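Local structure of fatty acid amide hydrolase (Candida albicans, 6KVR) at residues E368-A373 with K560-L565; G340-A345 with V460-S465; R360-T365 with F497-F502; S335-G340 with V555-K560. The protein probably hydrolyses the amide of a monocarboxylic acid to the carboxylate and ammonium. All blocks are in the same frame, centred on the assembly; numbering follows the deposited sequence.

Contact 1: residues E368-A373 with K560-L565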
# COMPACT_ATOMS: atom_id res chain seq x y z
N GLU A 368 26.84 -17.03 17.90
CA GLU A 368 27.23 -18.13 18.78
C GLU A 368 26.41 -18.11 20.07
O GLU A 368 26.00 -19.16 20.57
CB GLU A 368 28.73 -18.06 19.06
CG GLU A 368 29.58 -18.47 17.84
CD GLU A 368 29.37 -19.94 17.42
OE1 GLU A 368 29.08 -20.21 16.23
OE2 GLU A 368 29.51 -20.83 18.29
N LYS A 369 26.11 -16.91 20.57
CA LYS A 369 25.22 -16.78 21.71
C LYS A 369 23.82 -17.32 21.41
O LYS A 369 23.19 -17.95 22.27
CB LYS A 369 25.18 -15.32 22.10
CG LYS A 369 24.83 -15.08 23.53
CD LYS A 369 26.08 -15.14 24.43
CE LYS A 369 25.73 -15.04 25.91
NZ LYS A 369 24.74 -16.12 26.28
N LEU A 370 23.30 -17.05 20.21
CA LEU A 370 21.99 -17.56 19.83
C LEU A 370 22.01 -19.08 19.70
O LEU A 370 21.08 -19.77 20.14
CB LEU A 370 21.53 -16.95 18.50
CG LEU A 370 21.11 -15.48 18.46
CD1 LEU A 370 20.83 -15.10 17.01
CD2 LEU A 370 19.89 -15.26 19.36
N LYS A 371 23.03 -19.60 19.03
CA LYS A 371 23.19 -21.04 18.91
C LYS A 371 23.24 -21.69 20.28
O LYS A 371 22.58 -22.71 20.52
CB LYS A 371 24.45 -21.33 18.10
CG LYS A 371 24.32 -22.39 17.06
CD LYS A 371 25.62 -22.54 16.29
CE LYS A 371 25.88 -21.30 15.48
NZ LYS A 371 27.10 -21.41 14.62
N GLY A 372 23.99 -21.09 21.20
CA GLY A 372 24.10 -21.64 22.54
C GLY A 372 22.79 -21.64 23.30
O GLY A 372 22.57 -22.51 24.15
N ALA A 373 21.91 -20.69 23.02
CA ALA A 373 20.61 -20.68 23.69
C ALA A 373 19.58 -21.56 22.98
O ALA A 373 18.42 -21.58 23.39
CB ALA A 373 20.09 -19.25 23.82
N LYS A 560 13.35 -8.22 21.96
CA LYS A 560 13.39 -8.14 23.41
C LYS A 560 14.07 -9.37 24.01
O LYS A 560 14.89 -9.25 24.93
CB LYS A 560 11.98 -7.96 23.95
CG LYS A 560 11.89 -7.56 25.40
CD LYS A 560 10.47 -7.78 25.91
CE LYS A 560 9.41 -7.29 24.91
NZ LYS A 560 9.14 -5.81 24.97
N ALA A 561 13.75 -10.56 23.49
CA ALA A 561 14.44 -11.77 23.93
C ALA A 561 15.94 -11.70 23.67
O ALA A 561 16.74 -12.09 24.52
CB ALA A 561 13.84 -12.99 23.22
N ILE A 562 16.34 -11.19 22.49
CA ILE A 562 17.74 -11.22 22.08
C ILE A 562 18.56 -10.24 22.92
O ILE A 562 19.68 -10.55 23.34
CB ILE A 562 17.87 -10.92 20.58
CG1 ILE A 562 17.32 -12.09 19.75
CG2 ILE A 562 19.32 -10.66 20.21
CD1 ILE A 562 17.54 -11.94 18.25
N VAL A 563 18.03 -9.05 23.16
CA VAL A 563 18.73 -8.06 23.97
C VAL A 563 18.88 -8.55 25.40
O VAL A 563 19.87 -8.24 26.08
CB VAL A 563 17.98 -6.71 23.89
CG1 VAL A 563 18.37 -5.79 25.03
CG2 VAL A 563 18.22 -6.03 22.54
N ASP A 564 17.91 -9.33 25.88
CA ASP A 564 18.03 -9.90 27.22
C ASP A 564 19.03 -11.04 27.23
O ASP A 564 19.87 -11.13 28.14
CB ASP A 564 16.66 -10.35 27.72
CG ASP A 564 15.77 -9.18 28.13
OD1 ASP A 564 16.25 -8.02 28.05
OD2 ASP A 564 14.60 -9.40 28.52
N LEU A 565 19.00 -11.91 26.21
CA LEU A 565 20.04 -12.93 26.08
C LEU A 565 21.44 -12.32 26.09
O LEU A 565 22.37 -12.89 26.67
CB LEU A 565 19.82 -13.72 24.79
CG LEU A 565 21.01 -14.61 24.44
CD1 LEU A 565 21.01 -15.90 25.29
CD2 LEU A 565 21.07 -14.91 22.94
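Leu-565, in the last turn of helix 552-565, carries most of this helix-helix contact, so its side chain is the one to trace. CB points at helix 357-372, and chi1 of 169° sets CG anti to the backbone N. CG lies 4.0 Å from CG of Lys-369, whose side chain runs past it in the opposite direction. From there the two methyls part. CD1 reaches the C-terminal end of the partner helix and touches CB of Ala-373 at 3.8 Å, with Lys-369 NZ also near. CD2 goes deeper, lying 3.8 Å from Lys-369 O and the same distance from Leu-370 CD2. Leu-370 CD2 also meets Ile-562 CG1 at 4.1 Å, one helical turn before Leu-565, so Leu-370 passes obliquely across both. No hydrogen bond joins the segments. The Lys-369 chain, bent at chi2 and chi4, covers the solvent side, while Leu-370 and Ile-562 are buried. The segment axes cross at 101° and come no closer than 10.9 Å, so the helices meet mainly through side chains. Helix 357-372 is the connection of a beta-alpha-beta crossover between strands 343-346 and 376-379, and such helices covering a mixed sheet are characteristic of the amidase signature fold.

Contact 2: residues G340-A345 with V460-S465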
# COMPACT_ATOMS: atom_id res chain seq x y z
N GLY A 340 15.10 -20.59 22.01
CA GLY A 340 15.07 -21.92 21.44
C GLY A 340 13.92 -22.18 20.49
O GLY A 340 13.91 -23.21 19.82
N ASP A 341 12.95 -21.26 20.42
CA ASP A 341 11.85 -21.37 19.47
C ASP A 341 12.11 -20.67 18.14
O ASP A 341 11.30 -20.81 17.22
CB ASP A 341 10.57 -20.79 20.10
CG ASP A 341 10.03 -21.66 21.24
OD1 ASP A 341 9.51 -21.08 22.23
OD2 ASP A 341 10.12 -22.90 21.15
N LEU A 342 13.23 -19.95 17.99
CA LEU A 342 13.47 -19.08 16.85
C LEU A 342 14.33 -19.76 15.79
O LEU A 342 15.28 -20.47 16.11
CB LEU A 342 14.16 -17.77 17.28
CG LEU A 342 13.48 -16.90 18.34
CD1 LEU A 342 14.48 -16.00 19.03
CD2 LEU A 342 12.37 -16.07 17.75
N THR A 343 14.01 -19.50 14.52
CA THR A 343 14.87 -19.83 13.39
C THR A 343 15.38 -18.53 12.79
O THR A 343 14.59 -17.66 12.41
CB THR A 343 14.13 -20.67 12.35
OG1 THR A 343 13.64 -21.87 12.97
CG2 THR A 343 15.05 -21.04 11.19
N VAL A 344 16.70 -18.36 12.74
CA VAL A 344 17.31 -17.10 12.33
C VAL A 344 18.25 -17.36 11.15
O VAL A 344 19.20 -18.14 11.27
CB VAL A 344 18.06 -16.42 13.49
CG1 VAL A 344 18.52 -15.03 13.06
CG2 VAL A 344 17.18 -16.31 14.72
N ALA A 345 18.00 -16.70 10.02
CA ALA A 345 18.93 -16.70 8.90
C ALA A 345 19.93 -15.56 9.07
O ALA A 345 19.57 -14.45 9.46
CB ALA A 345 18.17 -16.56 7.58
N VAL A 460 11.60 -19.70 8.30
CA VAL A 460 12.50 -18.72 8.90
C VAL A 460 11.68 -17.65 9.61
O VAL A 460 10.75 -17.08 9.03
CB VAL A 460 13.40 -18.07 7.83
CG1 VAL A 460 14.35 -17.06 8.48
CG2 VAL A 460 14.17 -19.14 7.07
N ASP A 461 12.03 -17.35 10.86
CA ASP A 461 11.37 -16.27 11.58
C ASP A 461 12.00 -14.90 11.31
O ASP A 461 11.27 -13.92 11.11
CB ASP A 461 11.40 -16.52 13.10
CG ASP A 461 10.65 -17.79 13.50
OD1 ASP A 461 9.41 -17.80 13.40
OD2 ASP A 461 11.30 -18.77 13.93
N PHE A 462 13.33 -14.79 11.32
CA PHE A 462 13.99 -13.49 11.19
C PHE A 462 15.30 -13.61 10.43
O PHE A 462 15.90 -14.69 10.34
CB PHE A 462 14.27 -12.85 12.55
CG PHE A 462 13.07 -12.78 13.43
CD1 PHE A 462 12.10 -11.80 13.22
CD2 PHE A 462 12.88 -13.70 14.45
CE1 PHE A 462 10.96 -11.74 14.02
CE2 PHE A 462 11.74 -13.64 15.25
CZ PHE A 462 10.78 -12.66 15.04
N ILE A 463 15.74 -12.48 9.88
CA ILE A 463 17.04 -12.38 9.21
C ILE A 463 17.90 -11.43 10.02
O ILE A 463 17.47 -10.32 10.37
CB ILE A 463 16.87 -11.93 7.75
CG1 ILE A 463 15.94 -12.90 7.02
CG2 ILE A 463 18.22 -11.90 7.02
CD1 ILE A 463 15.64 -12.53 5.59
N LEU A 464 19.09 -11.89 10.38
CA LEU A 464 20.05 -11.11 11.16
C LEU A 464 21.18 -10.71 10.22
O LEU A 464 21.67 -11.55 9.45
CB LEU A 464 20.59 -11.91 12.34
CG LEU A 464 21.66 -11.27 13.24
CD1 LEU A 464 21.12 -10.02 13.91
CD2 LEU A 464 22.16 -12.26 14.30
N SER A 465 21.57 -9.44 10.26
CA SER A 465 22.51 -8.94 9.26
C SER A 465 23.19 -7.69 9.80
O SER A 465 22.69 -7.07 10.75
CB SER A 465 21.77 -8.63 7.94
OG SER A 465 20.96 -7.49 8.11
O HOH W 1 11.01 -21.37 14.67
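Ala-345 sits between two backbone hydrogen bonds: its N donates to Phe-462 O at 2.9 Å, and its O accepts from Leu-464 N at 2.8 Å, in a bond straight to 171° and nearly along the C=O axis. Two residues earlier on the same strand, Thr-343 O takes Asp-461 N at 3.0 Å, from above the carbonyl plane, plus a weak bond from Phe-462 N. A CA-H...O contact from Val-344 to Phe-462 O fills in between. This is parallel pairing, Val-344 with Phe-462 and Ala-345 with Ile-463, and it joins neighbouring strands near one edge of the large mixed sheet of the amidase signature fold; strand 376-379 flanks 343-346 on its other side. The side-chain bond is made by Asp-461, whose OD2 offers its anti lone pair to Thr-343 N at 2.9 Å. The same oxygen receives a water that also donates to Asp-341 O and accepts from Thr-343 OG1. Apolar contacts divide between the faces. With Phe-462, Leu-342 CD2 meets the ring edge in plane, 3.5 Å from CE2, and Val-344 CG1 touches Leu-464 CB; helix 552-565 covers the ring. On the face of Ala-345 and Ile-463, Ala-345 CB touches Val-460 CG1 at 4.0 Å, and both touch Phe-454 of helix 434-457.

Contact 3: residues R360-T365 with F497-F502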
# COMPACT_ATOMS: atom_id res chain seq x y z
N ARG A 360 32.20 -7.97 11.75
CA ARG A 360 32.35 -9.41 11.64
C ARG A 360 32.40 -10.06 13.02
O ARG A 360 31.70 -11.04 13.28
CB ARG A 360 33.60 -9.75 10.83
CG ARG A 360 33.83 -11.27 10.66
CD ARG A 360 35.01 -11.55 9.74
NE ARG A 360 36.21 -10.90 10.22
CZ ARG A 360 37.30 -10.73 9.49
NH1 ARG A 360 37.37 -11.16 8.25
NH2 ARG A 360 38.36 -10.12 10.03
N ARG A 361 33.20 -9.49 13.93
CA ARG A 361 33.34 -10.08 15.26
C ARG A 361 32.02 -10.05 16.01
O ARG A 361 31.58 -11.07 16.56
CB ARG A 361 34.43 -9.36 16.05
CG ARG A 361 34.58 -9.87 17.48
CD ARG A 361 35.82 -9.33 18.20
NE ARG A 361 35.82 -7.88 18.30
CZ ARG A 361 35.26 -7.19 19.29
NH1 ARG A 361 34.65 -7.79 20.29
NH2 ARG A 361 35.30 -5.86 19.25
N ALA A 362 31.35 -8.89 16.05
CA ALA A 362 30.11 -8.78 16.80
C ALA A 362 29.02 -9.69 16.23
O ALA A 362 28.28 -10.34 16.98
CB ALA A 362 29.64 -7.33 16.83
N LEU A 363 28.90 -9.74 14.90
CA LEU A 363 27.95 -10.67 14.29
C LEU A 363 28.26 -12.11 14.72
O LEU A 363 27.38 -12.85 15.17
CB LEU A 363 28.00 -10.52 12.78
CG LEU A 363 26.98 -11.35 12.00
CD1 LEU A 363 25.59 -11.20 12.62
CD2 LEU A 363 26.98 -10.92 10.53
N ASN A 364 29.53 -12.51 14.62
CA ASN A 364 29.91 -13.87 15.00
C ASN A 364 29.62 -14.16 16.47
O ASN A 364 29.18 -15.26 16.82
CB ASN A 364 31.39 -14.10 14.69
CG ASN A 364 31.79 -15.54 14.88
OD1 ASN A 364 31.30 -16.42 14.17
ND2 ASN A 364 32.66 -15.79 15.84
N THR A 365 29.88 -13.18 17.35
CA THR A 365 29.61 -13.40 18.77
C THR A 365 28.11 -13.57 19.02
O THR A 365 27.70 -14.39 19.84
CB THR A 365 30.18 -12.25 19.61
OG1 THR A 365 31.60 -12.20 19.47
CG2 THR A 365 29.85 -12.42 21.08
N PHE A 497 19.40 -2.94 16.61
CA PHE A 497 19.57 -3.13 18.05
C PHE A 497 21.05 -3.20 18.43
O PHE A 497 21.85 -3.80 17.71
CB PHE A 497 18.84 -4.41 18.53
CG PHE A 497 19.50 -5.71 18.11
CD1 PHE A 497 19.19 -6.30 16.88
CD2 PHE A 497 20.41 -6.35 18.94
CE1 PHE A 497 19.78 -7.50 16.50
CE2 PHE A 497 21.01 -7.54 18.57
CZ PHE A 497 20.70 -8.12 17.34
N GLN A 498 21.41 -2.59 19.56
CA GLN A 498 22.77 -2.69 20.09
C GLN A 498 23.08 -4.11 20.55
O GLN A 498 22.26 -4.77 21.19
CB GLN A 498 22.97 -1.72 21.25
CG GLN A 498 23.08 -0.27 20.84
CD GLN A 498 24.11 -0.07 19.74
OE1 GLN A 498 25.24 -0.57 19.82
NE2 GLN A 498 23.73 0.68 18.71
N THR A 499 24.29 -4.57 20.23
CA THR A 499 24.74 -5.89 20.66
C THR A 499 25.42 -5.88 22.03
O THR A 499 25.59 -6.95 22.61
CB THR A 499 25.72 -6.47 19.64
OG1 THR A 499 26.90 -5.66 19.60
CG2 THR A 499 25.10 -6.50 18.27
N GLY A 500 25.78 -4.71 22.56
CA GLY A 500 26.61 -4.62 23.74
C GLY A 500 28.09 -4.75 23.47
O GLY A 500 28.89 -4.73 24.41
N ILE A 501 28.48 -4.89 22.20
CA ILE A 501 29.87 -4.98 21.79
C ILE A 501 30.31 -3.62 21.26
O ILE A 501 29.53 -2.88 20.65
CB ILE A 501 30.05 -6.08 20.73
CG1 ILE A 501 29.79 -7.43 21.39
CG2 ILE A 501 31.47 -6.04 20.14
CD1 ILE A 501 29.45 -8.53 20.45
N PHE A 502 31.58 -3.28 21.53
CA PHE A 502 32.18 -2.04 21.07
C PHE A 502 33.46 -2.39 20.34
O PHE A 502 34.12 -3.38 20.65
CB PHE A 502 32.44 -1.09 22.24
CG PHE A 502 31.19 -0.68 22.96
CD1 PHE A 502 30.51 -1.58 23.79
CD2 PHE A 502 30.65 0.59 22.77
CE1 PHE A 502 29.33 -1.21 24.44
CE2 PHE A 502 29.48 0.97 23.43
CZ PHE A 502 28.82 0.06 24.26
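Ile-501 reaches from the corner at Gly-500, where the chain leaves strand 494-499 of the central mixed sheet for the short strand 501-502, to helix 357-372, one of the helices covering the sheet in this amidase signature fold. Its CB points at the helix, and chi1 of -67° places CG1 beside the backbone N and CG2 anti to it, so the two branches reach different residues. CD1, at the end of the longer branch, rests on the helix surface, 3.7 Å from Ala-362 CA and 3.9 Å from Thr-365 CB. CG2 lies 3.6 Å from Arg-361 NH1 and close to Ala-362 CB as well. Beyond these van der Waals contacts, Arg-361 supplies the one hydrogen bond between the segments. Its chain leaves the helix extended and bends at chi3, which brings NH2 to within 3.1 Å of Phe-502 O; that oxygen lies at the guanidinium edge, only 6° out of its plane, while the donor sits above the carbonyl plane. The same NH2 forms a salt bridge with Asp-508, so loop and strand share in setting the guanidinium's position. The corner before it probably helps to orient Ile-501. Gly-500 has left-handed backbone angles (phi 82°), and Thr-499 closes an ST turn across it. Thr-499 OG1 also hydrogen-bonds to Val-541 O on the adjoining strand, while accepting from Ile-501 N at 3.1 Å.

Contact 4: residues S335-G340 with V555-K560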
# COMPACT_ATOMS: atom_id res chain seq x y z
N SER A 335 3.53 -12.45 22.73
CA SER A 335 4.38 -12.80 23.87
C SER A 335 5.84 -12.86 23.45
O SER A 335 6.16 -13.11 22.29
CB SER A 335 3.98 -14.15 24.48
OG SER A 335 3.58 -15.07 23.47
N THR A 336 6.72 -12.61 24.40
CA THR A 336 8.14 -12.71 24.12
C THR A 336 8.53 -14.17 23.93
O THR A 336 8.27 -14.99 24.82
CB THR A 336 8.95 -12.08 25.24
OG1 THR A 336 8.56 -10.70 25.36
CG2 THR A 336 10.43 -12.16 24.95
N PRO A 337 9.13 -14.55 22.81
CA PRO A 337 9.42 -15.96 22.55
C PRO A 337 10.69 -16.40 23.27
O PRO A 337 11.50 -15.59 23.71
CB PRO A 337 9.61 -15.99 21.04
CG PRO A 337 10.26 -14.66 20.76
CD PRO A 337 9.56 -13.69 21.68
N LYS A 338 10.83 -17.72 23.38
CA LYS A 338 12.07 -18.31 23.87
C LYS A 338 13.05 -18.42 22.72
O LYS A 338 12.67 -18.75 21.60
CB LYS A 338 11.80 -19.69 24.47
CG LYS A 338 10.55 -19.79 25.32
CD LYS A 338 10.43 -21.15 25.98
CE LYS A 338 8.97 -21.50 26.26
NZ LYS A 338 8.84 -22.76 27.06
N ILE A 339 14.32 -18.11 23.00
CA ILE A 339 15.35 -18.16 21.95
C ILE A 339 15.34 -19.51 21.25
O ILE A 339 15.53 -19.60 20.03
CB ILE A 339 16.74 -17.85 22.54
CG1 ILE A 339 16.76 -16.45 23.15
CG2 ILE A 339 17.79 -17.96 21.46
CD1 ILE A 339 16.69 -15.34 22.11
N GLY A 340 15.10 -20.59 22.01
CA GLY A 340 15.07 -21.92 21.44
C GLY A 340 13.92 -22.18 20.49
O GLY A 340 13.91 -23.21 19.82
N VAL A 555 8.86 -8.87 15.50
CA VAL A 555 10.23 -8.37 15.44
C VAL A 555 10.65 -7.82 16.79
O VAL A 555 11.70 -8.18 17.33
CB VAL A 555 10.39 -7.31 14.33
CG1 VAL A 555 11.75 -6.64 14.47
CG2 VAL A 555 10.22 -7.93 12.93
N LEU A 556 9.81 -6.94 17.37
CA LEU A 556 10.14 -6.33 18.65
C LEU A 556 10.14 -7.36 19.77
O LEU A 556 10.97 -7.29 20.69
CB LEU A 556 9.15 -5.20 18.97
CG LEU A 556 9.30 -3.98 18.05
CD1 LEU A 556 8.53 -2.75 18.55
CD2 LEU A 556 10.77 -3.66 17.86
N ALA A 557 9.20 -8.31 19.73
CA ALA A 557 9.14 -9.33 20.78
C ALA A 557 10.41 -10.16 20.80
O ALA A 557 10.99 -10.40 21.86
CB ALA A 557 7.91 -10.22 20.57
N ALA A 558 10.87 -10.60 19.62
CA ALA A 558 12.11 -11.35 19.54
C ALA A 558 13.31 -10.45 19.81
O ALA A 558 14.29 -10.89 20.43
CB ALA A 558 12.25 -12.00 18.17
N GLY A 559 13.26 -9.20 19.36
CA GLY A 559 14.31 -8.27 19.73
C GLY A 559 14.46 -8.17 21.23
O GLY A 559 15.58 -8.10 21.75
N LYS A 560 13.35 -8.22 21.96
CA LYS A 560 13.39 -8.14 23.41
C LYS A 560 14.07 -9.37 24.01
O LYS A 560 14.89 -9.25 24.93
CB LYS A 560 11.98 -7.96 23.95
CG LYS A 560 11.89 -7.56 25.40
CD LYS A 560 10.47 -7.78 25.91
CE LYS A 560 9.41 -7.29 24.91
NZ LYS A 560 9.14 -5.81 24.97
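Lys-560 N is held by two acceptors, both within its own helix: Leu-556 O at 2.9 Å and, more weakly, Ala-557 O at 3.2 Å. The second of these carbonyls is the one the loop 335-340 lies against. Thr-336 CG2 comes to 3.6 Å from Ala-557 O, as does Pro-337 CD, so carbon rather than a donor covers the loop side of that oxygen, and no hydrogen bond crosses between the segments. The Pro-337 ring spans two successive alanines, with CD 4.0 Å from Ala-557 CB and CG 4.2 Å from Ala-558 CB. Small side chains here let the loop backbone come close, the CA atoms of Thr-336 and Ala-557 being 4.9 Å apart. In the amidase signature fold seen here, helix 552-565 covers the face of the central sheet that carries Phe-462, and this loop leads from helix 303-317 into strand 343-346 alongside it. At the exposed end, Thr-336 OG1 lies across the Lys-560 chain at about a right angle, 3.5 Å from CD. That chain leaves the helix extended, with CG anti to the backbone N, then bends at chi3 and chi4 to bring NZ into a salt bridge with Asp-304 of helix 303-317.

Contact 2 is the core of the group, a strand pair inside the sheet and the one held mainly by backbone hydrogen bonds; the other three are partly buried and lie on or beside the face that carries Phe-462 and Leu-464. Contacts 1 and 4 use successive turns of helix 552-565 and overlap at Lys-560, which makes contact only in contact 4; neither has a hydrogen bond between its segments. Contacts 1 and 3 use different parts of helix 357-372, contact 3 its first half and contact 1 its last turn, but only contact 3, out at the strand corner, adds a charged side chain bonded to a carbonyl. Phe-462 packs on Ala-558, tying contact 2 to contact 4, while Leu-464 touches Leu-370, Leu-363 and Phe-497, reaching contacts 1 and 3.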